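Local structure of ethylbenzene dehydrogenase alpha-subunit (Aromatoleum aromaticum, 2IVF) at residues A[819-824]-A[950-955]; A[228-233]-A[942-947]. The protein is the large molybdopterin-dinucleotide subunit of a molybdenum oxidoreductase, holding the molybdenum with its two pterin cofactors and an iron-sulfur cluster. All coordinates share one frame; numbering follows the deposited sequence.

Contact 1 (A[819-824]-A[950-955]). With GOL (glycerol), chain H.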
loop_
_atom_site.group_PDB
_atom_site.type_symbol
_atom_site.label_atom_id
_atom_site.label_comp_id
_atom_site.label_asym_id
_atom_site.label_seq_id
_atom_site.Cartn_x
_atom_site.Cartn_y
_atom_site.Cartn_z
ATOM N N ASP A 819 -39.276 14.327 10.913
ATOM C CA ASP A 819 -40.321 13.395 10.434
ATOM C C ASP A 819 -39.814 12.203 9.651
ATOM O O ASP A 819 -40.264 11.083 9.875
ATOM C CB ASP A 819 -41.354 14.155 9.593
ATOM C CG ASP A 819 -42.186 15.121 10.428
ATOM O OD1 ASP A 819 -42.269 14.939 11.665
ATOM O OD2 ASP A 819 -42.788 16.046 9.833
ATOM N N TRP A 820 -38.868 12.429 8.750
ATOM C CA TRP A 820 -38.322 11.335 7.953
ATOM C C TRP A 820 -37.651 10.288 8.830
ATOM O O TRP A 820 -37.781 9.078 8.597
ATOM C CB TRP A 820 -37.300 11.848 6.953
ATOM C CG TRP A 820 -37.870 12.613 5.789
ATOM C CD1 TRP A 820 -39.025 13.270 5.717
ATOM C CD2 TRP A 820 -37.168 12.886 4.577
ATOM N NE1 TRP A 820 -39.148 13.891 4.487
ATOM C CE2 TRP A 820 -37.998 13.672 3.778
ATOM C CE3 TRP A 820 -35.918 12.512 4.093
ATOM C CZ2 TRP A 820 -37.625 14.081 2.499
ATOM C CZ3 TRP A 820 -35.543 12.925 2.834
ATOM C CH2 TRP A 820 -36.388 13.705 2.059
ATOM N N TYR A 821 -36.869 10.744 9.802
ATOM C CA TYR A 821 -36.205 9.838 10.742
ATOM C C TYR A 821 -37.138 9.099 11.693
ATOM O O TYR A 821 -37.010 7.886 11.906
ATOM C CB TYR A 821 -35.106 10.577 11.521
ATOM C CG TYR A 821 -33.890 10.800 10.656
ATOM C CD1 TYR A 821 -33.923 11.706 9.599
ATOM C CD2 TYR A 821 -32.712 10.084 10.878
ATOM C CE1 TYR A 821 -32.832 11.897 8.803
ATOM C CE2 TYR A 821 -31.647 10.269 10.100
ATOM C CZ TYR A 821 -31.694 11.158 9.066
ATOM O OH TYR A 821 -30.596 11.308 8.306
ATOM N N LEU A 822 -38.102 9.828 12.229
ATOM C CA LEU A 822 -39.155 9.250 13.015
ATOM C C LEU A 822 -39.843 8.105 12.222
ATOM O O LEU A 822 -39.939 6.972 12.709
ATOM C CB LEU A 822 -40.157 10.353 13.381
ATOM C CG LEU A 822 -39.780 11.345 14.492
ATOM C CD1 LEU A 822 -40.911 12.407 14.702
ATOM C CD2 LEU A 822 -39.545 10.569 15.773
ATOM N N GLU A 823 -40.292 8.396 10.997
ATOM C CA GLU A 823 -41.032 7.414 10.189
ATOM C C GLU A 823 -40.153 6.223 9.746
ATOM O O GLU A 823 -40.646 5.113 9.664
ATOM C CB GLU A 823 -41.673 8.081 8.969
ATOM C CG GLU A 823 -42.932 8.874 9.344
ATOM C CD GLU A 823 -43.653 9.555 8.184
ATOM O OE1 GLU A 823 -43.246 9.394 6.995
ATOM O OE2 GLU A 823 -44.658 10.261 8.489
ATOM N N ALA A 824 -38.883 6.489 9.441
ATOM C CA ALA A 824 -37.891 5.483 8.989
ATOM C C ALA A 824 -37.401 4.588 10.107
ATOM O O ALA A 824 -36.689 3.618 9.835
ATOM C CB ALA A 824 -36.656 6.155 8.387
ATOM N N GLU A 950 -31.286 21.703 11.571
ATOM C CA GLU A 950 -29.997 22.370 11.637
ATOM C C GLU A 950 -28.853 21.570 11.043
ATOM O O GLU A 950 -28.115 22.056 10.161
ATOM C CB GLU A 950 -29.680 22.727 13.087
ATOM C CG GLU A 950 -28.478 23.615 13.158
ATOM C CD GLU A 950 -28.565 24.697 14.190
ATOM O OE1 GLU A 950 -29.663 24.942 14.760
ATOM O OE2 GLU A 950 -27.503 25.316 14.413
ATOM N N GLN A 951 -28.685 20.348 11.517
ATOM C CA GLN A 951 -27.515 19.565 11.119
ATOM C C GLN A 951 -27.716 18.758 9.834
ATOM O O GLN A 951 -26.831 18.034 9.413
ATOM C CB GLN A 951 -27.065 18.632 12.229
ATOM C CG GLN A 951 -28.097 17.608 12.718
ATOM C CD GLN A 951 -28.646 18.021 14.050
ATOM O OE1 GLN A 951 -29.200 19.115 14.169
ATOM N NE2 GLN A 951 -28.491 17.175 15.063
ATOM N N PHE A 952 -28.895 18.861 9.241
ATOM C CA PHE A 952 -29.175 18.255 7.939
ATOM C C PHE A 952 -28.937 19.311 6.876
ATOM O O PHE A 952 -29.771 20.199 6.665
ATOM C CB PHE A 952 -30.606 17.723 7.888
ATOM C CG PHE A 952 -30.888 16.569 8.856
ATOM C CD1 PHE A 952 -29.888 15.942 9.571
ATOM C CD2 PHE A 952 -32.189 16.107 9.002
ATOM C CE1 PHE A 952 -30.182 14.901 10.442
ATOM C CE2 PHE A 952 -32.496 15.073 9.879
ATOM C CZ PHE A 952 -31.502 14.470 10.591
ATOM N N ARG A 953 -27.791 19.235 6.212
ATOM C CA ARG A 953 -27.360 20.305 5.289
ATOM C C ARG A 953 -26.216 19.880 4.405
ATOM O O ARG A 953 -25.569 18.862 4.644
ATOM C CB ARG A 953 -26.942 21.554 6.046
ATOM C CG ARG A 953 -25.741 21.366 6.944
ATOM C CD ARG A 953 -25.717 22.382 8.127
ATOM N NE ARG A 953 -24.970 21.865 9.304
ATOM C CZ ARG A 953 -24.948 22.466 10.494
ATOM N NH1 ARG A 953 -25.621 23.579 10.681
ATOM N NH2 ARG A 953 -24.263 21.950 11.503
ATOM N N TYR A 954 -25.975 20.664 3.366
ATOM C CA TYR A 954 -24.868 20.425 2.483
ATOM C C TYR A 954 -24.012 21.672 2.352
ATOM O O TYR A 954 -24.511 22.780 2.102
ATOM C CB TYR A 954 -25.340 19.971 1.084
ATOM C CG TYR A 954 -24.188 19.909 0.095
ATOM C CD1 TYR A 954 -23.167 18.977 0.255
ATOM C CD2 TYR A 954 -24.059 20.835 -0.937
ATOM C CE1 TYR A 954 -22.068 18.930 -0.629
ATOM C CE2 TYR A 954 -22.976 20.774 -1.831
ATOM C CZ TYR A 954 -21.985 19.847 -1.659
ATOM O OH TYR A 954 -20.894 19.792 -2.514
ATOM N N TYR A 955 -22.716 21.471 2.515
ATOM C CA TYR A 955 -21.720 22.405 2.017
ATOM C C TYR A 955 -20.549 21.495 1.650
ATOM O O TYR A 955 -20.624 20.287 1.876
ATOM C CB TYR A 955 -21.359 23.457 3.058
ATOM C CG TYR A 955 -20.868 22.890 4.381
ATOM C CD1 TYR A 955 -19.531 22.550 4.549
ATOM C CD2 TYR A 955 -21.721 22.734 5.482
ATOM C CE1 TYR A 955 -19.051 22.045 5.757
ATOM C CE2 TYR A 955 -21.224 22.203 6.710
ATOM C CZ TYR A 955 -19.893 21.882 6.838
ATOM O OH TYR A 955 -19.356 21.362 8.034
HETATM C C1 GOL H . -29.574 14.366 5.637
HETATM O O1 GOL H . -30.126 13.848 6.861
HETATM C C2 GOL H . -28.830 15.697 5.562
HETATM O O2 GOL H . -27.457 15.690 5.915
HETATM C C3 GOL H . -28.910 16.323 4.166
HETATM O O3 GOL H . -27.673 16.541 3.479
#
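The short helix 819-824 meets the long loop between strands 915-917 and 969-975, in the C-terminal part of this molybdopterin oxidoreductase, through an aromatic pair whose planes are near parallel but slid apart, beside a bound glycerol that may mark a pocket. Y821 reaches from the helix and F952 from the loop, the two side chains approaching from opposite directions. Their planes lie 28° apart. With the ring centroids 4.8 Å from each other, there is little overlap, and CZ of F952 sits over the rim of one tyrosine face. CE1 of Y821 comes 3.4 Å from CE2 of F952. Phenylalanine suits this buried place because it asks for no polar partner, whereas tyrosine carries a hydroxyl to the glycerol. With CG of Y821 anti to its carbonyl carbon (chi1 -76°), the ring leaves the helix toward the loop, and its OH is 3.0 Å from O1 of the glycerol in a hydrogen bond whose donor may be either. On either side of F952 in the sequence, Q951 accepts a hydrogen bond at OE1 from the backbone N of H808, and the guanidinium of R953 reaches the carbonyl of P806. Glycerol, probably from the crystallisation liquor, lies against both aromatic residues, its O1 3.4 Å above the F952 plane and over the ring centre.

Contact 2 (A[228-233]-A[942-947]). With GOL (glycerol), chain H.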
loop_
_atom_site.group_PDB
_atom_site.type_symbol
_atom_site.label_atom_id
_atom_site.label_comp_id
_atom_site.label_asym_id
_atom_site.label_seq_id
_atom_site.Cartn_x
_atom_site.Cartn_y
_atom_site.Cartn_z
ATOM N N ALA A 228 -21.369 11.369 12.534
ATOM C CA ALA A 228 -20.759 12.455 13.272
ATOM C C ALA A 228 -21.480 13.747 12.892
ATOM O O ALA A 228 -21.860 14.557 13.744
ATOM C CB ALA A 228 -19.249 12.543 12.918
ATOM N N PHE A 229 -21.681 13.932 11.585
ATOM C CA PHE A 229 -22.302 15.167 11.075
ATOM C C PHE A 229 -23.635 15.333 11.752
ATOM O O PHE A 229 -24.014 16.405 12.151
ATOM C CB PHE A 229 -22.488 15.034 9.553
ATOM C CG PHE A 229 -22.643 16.337 8.820
ATOM C CD1 PHE A 229 -21.730 17.363 8.977
ATOM C CD2 PHE A 229 -23.651 16.494 7.903
ATOM C CE1 PHE A 229 -21.880 18.542 8.278
ATOM C CE2 PHE A 229 -23.821 17.696 7.184
ATOM C CZ PHE A 229 -22.913 18.697 7.358
ATOM N N HIS A 230 -24.374 14.242 11.885
ATOM C CA HIS A 230 -25.713 14.329 12.409
ATOM C C HIS A 230 -25.800 14.389 13.937
ATOM O O HIS A 230 -26.738 14.946 14.459
ATOM C CB HIS A 230 -26.577 13.241 11.810
ATOM C CG HIS A 230 -26.841 13.483 10.352
ATOM N ND1 HIS A 230 -27.311 12.510 9.510
ATOM C CD2 HIS A 230 -26.631 14.588 9.576
ATOM C CE1 HIS A 230 -27.412 13.002 8.283
ATOM N NE2 HIS A 230 -27.008 14.263 8.295
ATOM N N THR A 231 -24.783 13.885 14.602
ATOM C CA THR A 231 -24.706 13.867 16.078
ATOM C C THR A 231 -24.133 15.176 16.604
ATOM O O THR A 231 -24.723 15.825 17.489
ATOM C CB THR A 231 -23.838 12.702 16.543
ATOM O OG1 THR A 231 -24.396 11.466 16.053
ATOM C CG2 THR A 231 -23.726 12.654 18.067
ATOM N N PHE A 232 -23.014 15.594 16.018
ATOM C CA PHE A 232 -22.282 16.759 16.475
ATOM C C PHE A 232 -22.492 18.017 15.610
ATOM O O PHE A 232 -22.080 19.129 16.000
ATOM C CB PHE A 232 -20.807 16.432 16.506
ATOM C CG PHE A 232 -20.467 15.178 17.280
ATOM C CD1 PHE A 232 -20.662 15.118 18.652
ATOM C CD2 PHE A 232 -19.914 14.074 16.633
ATOM C CE1 PHE A 232 -20.307 13.989 19.362
ATOM C CE2 PHE A 232 -19.552 12.934 17.351
ATOM C CZ PHE A 232 -19.763 12.909 18.712
ATOM N N GLY A 233 -23.083 17.844 14.436
ATOM C CA GLY A 233 -23.296 18.975 13.521
ATOM C C GLY A 233 -22.021 19.248 12.751
ATOM O O GLY A 233 -21.964 20.205 12.026
ATOM N N PRO A 942 -31.502 7.540 1.129
ATOM C CA PRO A 942 -32.467 8.598 0.862
ATOM C C PRO A 942 -32.677 9.605 2.003
ATOM O O PRO A 942 -33.033 10.749 1.730
ATOM C CB PRO A 942 -33.766 7.834 0.610
ATOM C CG PRO A 942 -33.364 6.560 0.165
ATOM C CD PRO A 942 -32.124 6.222 0.976
ATOM N N LEU A 943 -32.452 9.175 3.263
ATOM C CA LEU A 943 -32.667 10.054 4.416
ATOM C C LEU A 943 -31.667 11.207 4.364
ATOM O O LEU A 943 -31.904 12.264 4.934
ATOM C CB LEU A 943 -32.503 9.298 5.737
ATOM C CG LEU A 943 -33.573 8.250 6.046
ATOM C CD1 LEU A 943 -33.297 7.692 7.456
ATOM C CD2 LEU A 943 -34.932 8.863 5.918
ATOM N N HIS A 944 -30.587 11.027 3.625
ATOM C CA HIS A 944 -29.623 12.105 3.449
ATOM C C HIS A 944 -29.983 13.177 2.436
ATOM O O HIS A 944 -29.195 14.071 2.211
ATOM C CB HIS A 944 -28.237 11.547 3.227
ATOM C CG HIS A 944 -27.778 10.678 4.344
ATOM N ND1 HIS A 944 -26.520 10.107 4.364
ATOM C CD2 HIS A 944 -28.364 10.345 5.520
ATOM C CE1 HIS A 944 -26.395 9.369 5.456
ATOM N NE2 HIS A 944 -27.483 9.528 6.196
ATOM N N LEU A 945 -31.221 13.128 1.921
ATOM C CA LEU A 945 -31.821 14.209 1.168
ATOM C C LEU A 945 -32.542 15.145 2.127
ATOM O O LEU A 945 -33.003 16.192 1.727
ATOM C CB LEU A 945 -32.798 13.639 0.142
ATOM C CG LEU A 945 -32.121 12.890 -1.026
ATOM C CD1 LEU A 945 -33.092 11.929 -1.701
ATOM C CD2 LEU A 945 -31.520 13.896 -2.032
ATOM N N ALA A 946 -32.617 14.788 3.407
ATOM C CA ALA A 946 -33.430 15.552 4.343
ATOM C C ALA A 946 -32.888 16.950 4.545
ATOM O O ALA A 946 -31.701 17.144 4.593
ATOM C CB ALA A 946 -33.540 14.837 5.691
ATOM N N GLY A 947 -33.792 17.910 4.700
ATOM C CA GLY A 947 -33.437 19.238 5.154
ATOM C C GLY A 947 -34.366 19.625 6.293
ATOM O O GLY A 947 -34.947 18.765 6.956
HETATM C C1 GOL H . -29.574 14.366 5.637
HETATM O O1 GOL H . -30.126 13.848 6.861
HETATM C C2 GOL H . -28.830 15.697 5.562
HETATM O O2 GOL H . -27.457 15.690 5.915
HETATM C C3 GOL H . -28.910 16.323 4.166
HETATM O O3 GOL H . -27.673 16.541 3.479
#
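Helix 226-232 supplies the segment 228-233, and a 3-10 turn at 942-945 supplies most of the other; their backbones stay well apart, the nearest CA atoms, those of H230 and H944, being 10.0 Å from each other. The helix runs to F232, and G233 after it leaves helical geometry with a positive phi, which glycine adopts readily. In the 3-10 turn L945 N bonds to P942 O, and A946 N follows with L943 O. Two histidines bridge the gap in a T-shaped (edge-to-face) pair, the edge of H230 directed to the face of H944 with planes at 87°. CG of H230 lies anti to its carbonyl carbon (chi1 -69°), which carries the ring across to the 3-10 segment. CE1 of H230 leads, 3.9 Å from CD2 of H944. Histidine suits both positions, since each ring packs as an aromatic while a nitrogen serves a polar partner. H230 NE2 makes a hydrogen bond to glycerol O2 at 2.8 Å, nearly straight at 160° and at the edge of the ring, with the donor undecided; H944 NE2 turns instead to the carboxylate of D455. The glycerol spans the two segments, for its O1 donates to L943 O at 3.1 Å. Around this junction, helix 454-467 meets A228 and T231 on one segment, helix 574-583 packs on P942 and L945 of the other, and Y821 of helix 819-824 touches H230, L943 and H944.

How the contacts relate
Contacts 1 and 2 have centres about 5 Å apart and share one glycerol, to which the backbone N of S960 also bonds, while Y954 N bonds to a second glycerol; such molecules often mark pockets. Their segments cross along the chain, both 942-947 and 950-955 belonging to the same loop. That loop is tied directly to helix 226-232: Q951 NE2 lies 2.9 Å from H230 O and R953 NH2 2.9 Å from G233 O, both probable hydrogen bonds. H230 also sets its ring edge-to-face with F952, so the aromatic pair of contact 1 continues into the histidine pair of contact 2. W820 adds packing, its CZ3 3.5 Å from P942 O.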